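Local coordinates for calcium-dependent protein kinase, putative (Plasmodium falciparum, PDB 3MSE) that probably phosphorylates proteins on serine and threonine under calcium control, and binds calcium through the C-terminal EF-hand domain seen here, at the interface of chains A and B. Coordinates in Å, arbitrary orientation; residue numbers count along the deposited sequence, not the author numbering. Chains: chain A/B, Calcium-dependent protein kinase, putative.

Contact 1: the interface of chains A and B. Residues chain A 40, 44, 95, 98-99; chain B 6, 9-10.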
loop_
_atom_site.group_PDB
_atom_site.type_symbol
_atom_site.label_atom_id
_atom_site.label_comp_id
_atom_site.label_asym_id
_atom_site.label_seq_id
_atom_site.Cartn_x
_atom_site.Cartn_y
_atom_site.Cartn_z
ATOM N N TYR A 40 12.474 3.582 5.496
ATOM C CA TYR A 40 12.986 4.225 6.711
ATOM C C TYR A 40 12.820 3.289 7.913
ATOM O O TYR A 40 13.783 3.024 8.636
ATOM C CB TYR A 40 12.339 5.593 6.981
ATOM C CG TYR A 40 12.895 6.256 8.230
ATOM C CD1 TYR A 40 14.127 6.923 8.204
ATOM C CD2 TYR A 40 12.214 6.176 9.449
ATOM C CE1 TYR A 40 14.653 7.513 9.360
ATOM C CE2 TYR A 40 12.732 6.758 10.602
ATOM C CZ TYR A 40 13.945 7.421 10.551
ATOM O OH TYR A 40 14.442 7.994 11.697
ATOM N N LEU A 44 15.639 1.676 10.269
ATOM C CA LEU A 44 15.538 1.818 11.713
ATOM C C LEU A 44 15.639 0.461 12.391
ATOM O O LEU A 44 16.427 0.278 13.320
ATOM C CB LEU A 44 14.235 2.516 12.087
ATOM C CG LEU A 44 14.105 3.046 13.516
ATOM C CD1 LEU A 44 15.152 4.132 13.789
ATOM C CD2 LEU A 44 12.685 3.579 13.728
ATOM N N PHE A 95 7.015 -4.318 14.887
ATOM C CA PHE A 95 7.737 -3.059 15.033
ATOM C C PHE A 95 7.136 -2.073 14.060
ATOM O O PHE A 95 6.840 -0.931 14.389
ATOM C CB PHE A 95 9.229 -3.248 14.721
ATOM C CG PHE A 95 10.059 -1.981 14.859
ATOM C CD1 PHE A 95 10.625 -1.381 13.741
ATOM C CD2 PHE A 95 10.283 -1.403 16.115
ATOM C CE1 PHE A 95 11.414 -0.223 13.870
ATOM C CE2 PHE A 95 11.065 -0.235 16.254
ATOM C CZ PHE A 95 11.629 0.348 15.151
ATOM N N GLY A 98 3.721 -0.417 14.778
ATOM C CA GLY A 98 3.723 0.695 15.726
ATOM C C GLY A 98 4.401 1.946 15.205
ATOM O O GLY A 98 4.196 3.022 15.773
ATOM N N CYS A 99 5.190 1.807 14.133
ATOM C CA CYS A 99 5.973 2.909 13.563
ATOM C C CYS A 99 5.287 3.597 12.400
ATOM O O CYS A 99 5.615 4.749 12.086
ATOM C CB CYS A 99 7.348 2.447 13.076
ATOM S SG CYS A 99 8.480 1.949 14.353
ATOM N N VAL B 6 7.974 9.044 13.525
ATOM C CA VAL B 6 8.004 7.639 13.967
ATOM C C VAL B 6 7.815 7.560 15.489
ATOM O O VAL B 6 7.056 6.720 15.995
ATOM C CB VAL B 6 9.296 6.907 13.513
ATOM C CG1 VAL B 6 9.425 5.540 14.192
ATOM C CG2 VAL B 6 9.281 6.732 11.980
ATOM N N ASN B 9 4.261 8.322 16.211
ATOM C CA ASN B 9 3.451 7.157 15.813
ATOM C C ASN B 9 3.459 6.135 16.951
ATOM O O ASN B 9 2.422 5.681 17.366
ATOM C CB ASN B 9 3.971 6.505 14.509
ATOM C CG ASN B 9 3.736 7.365 13.265
ATOM O OD1 ASN B 9 2.827 8.191 13.228
ATOM N ND2 ASN B 9 4.557 7.148 12.221
ATOM N N MET B 10 4.635 5.821 17.476
ATOM C CA MET B 10 4.735 4.899 18.619
ATOM C C MET B 10 3.916 5.361 19.828
ATOM O O MET B 10 3.223 4.560 20.473
ATOM C CB MET B 10 6.190 4.714 19.041
ATOM C CG MET B 10 7.072 4.070 18.016
ATOM S SD MET B 10 8.741 4.053 18.651
ATOM C CE MET B 10 9.705 3.290 17.350
#
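B:Val6 and B:Met10 reach across from helix 4-13 of chain B and converge on the thiol of A:Cys99, at the end of helix 92-99. A:Cys99 SG lies 3.5 Å from the terminal methyl CE of B:Met10 and 3.7 Å from B:Val6 CG1, so two methyls of the partner pack against the sulfur. The thioether chain is extended beyond CG (chi3 -179°), which carries CE beyond A:Cys99, back along helix 92-99, to the A:Phe95 ring, 3.9 Å from its CE2. Within chain A the same sulfur rests over a face of that ring, offset toward its rim, so ring, thiol and methyl form one compact cluster.

The two branches of B:Val6 divide the work. CG1, anti to the backbone N, turns between A:Cys99 and A:Leu44, whose CD2 meets it tip to tip at 3.8 Å. CG2 turns the other way and touches A:Tyr40 CE2 at 3.7 Å, with CD2 next nearest; the two side chains cross obliquely.

A polar link seals the margin. B:Asn9 ND2, the side-chain amide nitrogen, donates to A:Cys99 O at 2.6 Å. The bond is bent, 142° at the hydrogen, with the donor above the carbonyl plane. It caps a carbonyl in the last turn of helix 92-99, where the helix dipole would probably strengthen the acceptor.

Helix 4-13 of chain B thus lies in an apolar groove between helices 18-48 and 92-99 of chain A, the first and last helices of the N-terminal EF-hand pair; helix 18-48 leads directly into the first calcium-binding loop.

Contact 2: the interface of chains A and B. Residues chain A 31, 34, 105, 109; chain B 31, 34, 105, 109.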
loop_
_atom_site.group_PDB
_atom_site.type_symbol
_atom_site.label_atom_id
_atom_site.label_comp_id
_atom_site.label_asym_id
_atom_site.label_seq_id
_atom_site.Cartn_x
_atom_site.Cartn_y
_atom_site.Cartn_z
ATOM N N LEU A 31 2.484 4.306 -4.147
ATOM C CA LEU A 31 3.196 3.102 -3.680
ATOM C C LEU A 31 4.647 3.420 -3.360
ATOM O O LEU A 31 5.229 2.884 -2.415
ATOM C CB LEU A 31 3.170 1.978 -4.731
ATOM C CG LEU A 31 2.103 0.883 -4.675
ATOM C CD1 LEU A 31 2.457 -0.201 -5.655
ATOM C CD2 LEU A 31 1.991 0.272 -3.295
ATOM N N ILE A 34 4.583 5.324 0.083
ATOM C CA ILE A 34 4.422 4.285 1.085
ATOM C C ILE A 34 5.714 3.502 1.301
ATOM O O ILE A 34 6.162 3.333 2.440
ATOM C CB ILE A 34 3.243 3.359 0.703
ATOM C CG1 ILE A 34 1.928 4.129 0.864
ATOM C CG2 ILE A 34 3.259 2.077 1.531
ATOM C CD1 ILE A 34 0.702 3.468 0.258
ATOM N N ILE A 105 -5.205 5.720 5.412
ATOM C CA ILE A 105 -4.844 4.458 4.746
ATOM C C ILE A 105 -6.005 3.925 3.900
ATOM O O ILE A 105 -7.163 4.036 4.300
ATOM C CB ILE A 105 -4.363 3.355 5.776
ATOM C CG1 ILE A 105 -3.576 2.227 5.085
ATOM C CG2 ILE A 105 -5.534 2.785 6.611
ATOM C CD1 ILE A 105 -2.124 2.563 4.773
ATOM N N PHE A 109 -6.209 3.367 -2.716
ATOM C CA PHE A 109 -5.400 3.807 -3.866
ATOM C C PHE A 109 -6.214 4.446 -4.975
ATOM O O PHE A 109 -5.795 5.442 -5.566
ATOM C CB PHE A 109 -4.635 2.632 -4.455
ATOM C CG PHE A 109 -3.480 2.194 -3.625
ATOM C CD1 PHE A 109 -3.647 1.219 -2.642
ATOM C CD2 PHE A 109 -2.220 2.750 -3.824
ATOM C CE1 PHE A 109 -2.568 0.795 -1.869
ATOM C CE2 PHE A 109 -1.141 2.342 -3.063
ATOM C CZ PHE A 109 -1.311 1.358 -2.079
ATOM N N LEU B 31 1.291 -4.731 4.226
ATOM C CA LEU B 31 2.271 -3.718 3.794
ATOM C C LEU B 31 3.627 -4.352 3.534
ATOM O O LEU B 31 4.353 -3.963 2.616
ATOM C CB LEU B 31 2.453 -2.611 4.849
ATOM C CG LEU B 31 1.659 -1.306 4.753
ATOM C CD1 LEU B 31 2.204 -0.324 5.752
ATOM C CD2 LEU B 31 1.743 -0.693 3.373
ATOM N N ILE B 34 3.284 -6.210 0.082
ATOM C CA ILE B 34 3.400 -5.166 -0.921
ATOM C C ILE B 34 4.841 -4.690 -1.080
ATOM O O ILE B 34 5.363 -4.630 -2.198
ATOM C CB ILE B 34 2.442 -3.999 -0.584
ATOM C CG1 ILE B 34 0.996 -4.458 -0.803
ATOM C CG2 ILE B 34 2.776 -2.756 -1.404
ATOM C CD1 ILE B 34 -0.077 -3.539 -0.245
ATOM N N ILE B 105 -6.118 -4.445 -5.650
ATOM C CA ILE B 105 -5.513 -3.291 -4.962
ATOM C C ILE B 105 -6.560 -2.510 -4.163
ATOM O O ILE B 105 -7.697 -2.362 -4.612
ATOM C CB ILE B 105 -4.756 -2.328 -5.967
ATOM C CG1 ILE B 105 -3.768 -1.400 -5.239
ATOM C CG2 ILE B 105 -5.736 -1.516 -6.847
ATOM C CD1 ILE B 105 -2.442 -2.049 -4.869
ATOM N N PHE B 109 -6.909 -1.889 2.441
ATOM C CA PHE B 109 -6.266 -2.493 3.622
ATOM C C PHE B 109 -7.248 -2.930 4.693
ATOM O O PHE B 109 -7.085 -3.992 5.296
ATOM C CB PHE B 109 -5.284 -1.515 4.247
ATOM C CG PHE B 109 -4.028 -1.348 3.467
ATOM C CD1 PHE B 109 -3.933 -0.365 2.483
ATOM C CD2 PHE B 109 -2.932 -2.169 3.717
ATOM C CE1 PHE B 109 -2.756 -0.195 1.757
ATOM C CE2 PHE B 109 -1.759 -2.016 3.002
ATOM C CZ PHE B 109 -1.665 -1.023 2.017
#
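A:Phe109 and B:Ile105 meet near the two-fold axis that relates the two chains, and the symmetry repeats the pair as B:Phe109 with A:Ile105. A:Phe109 buries more surface against the partner than any other residue of this wholly apolar set of side chains. Its CB comes no nearer than 4.2 Å to B:Ile105 CG1. At CG the gap to that methylene is 4.0 Å, and at CD1 it closes to 3.7 Å, so the isoleucine crosses one side of the ring at about a right angle. One atom further, CE1 touches B:Phe109 CE1 at 3.8 Å; the two rings meet obliquely beside the two-fold axis. B:Ile105 CD1 extends over the face of A:Phe109, displaced toward the rim. At the tip, CZ turns back to its own chain, with A:Leu31 CD2 3.7 Å away and the delta-methyl of A:Ile34 nearby. With chi2 at 90° the ring plane is turned across the CA-CB-CG plane, which presents a face to B:Ile105 and leaves CE1 to meet its symmetry mate.

Alongside, the long helices 18-48 of the two chains touch through A:Leu31 and B:Ile34 and the symmetry-related A:Ile34 and B:Leu31. Each pair crosses at about a right angle. The isoleucine uses its gamma-methyl: B:Ile34 CG2, anti to the backbone N, lies 3.7 Å from the A:Leu31 CD2 methyl.

The centres of contacts 1 and 2 lie about 17 Å apart, and helix 18-48 of chain A serves both: its 31-34 stretch faces the two-fold axis, while the stretch at 40-44 lines the groove for the partner's helix 4-13. Helix 92-99, which closes that groove, is followed along the chain by residues 105 and 109 at the axis. Contact 1 occurs twice, once on either flank, with contact 2 between. Each chain's N-terminal helix docks on the other, a reciprocal arrangement that may tie the pair together, but whether the full-length kinase pairs this way the structure alone does not show.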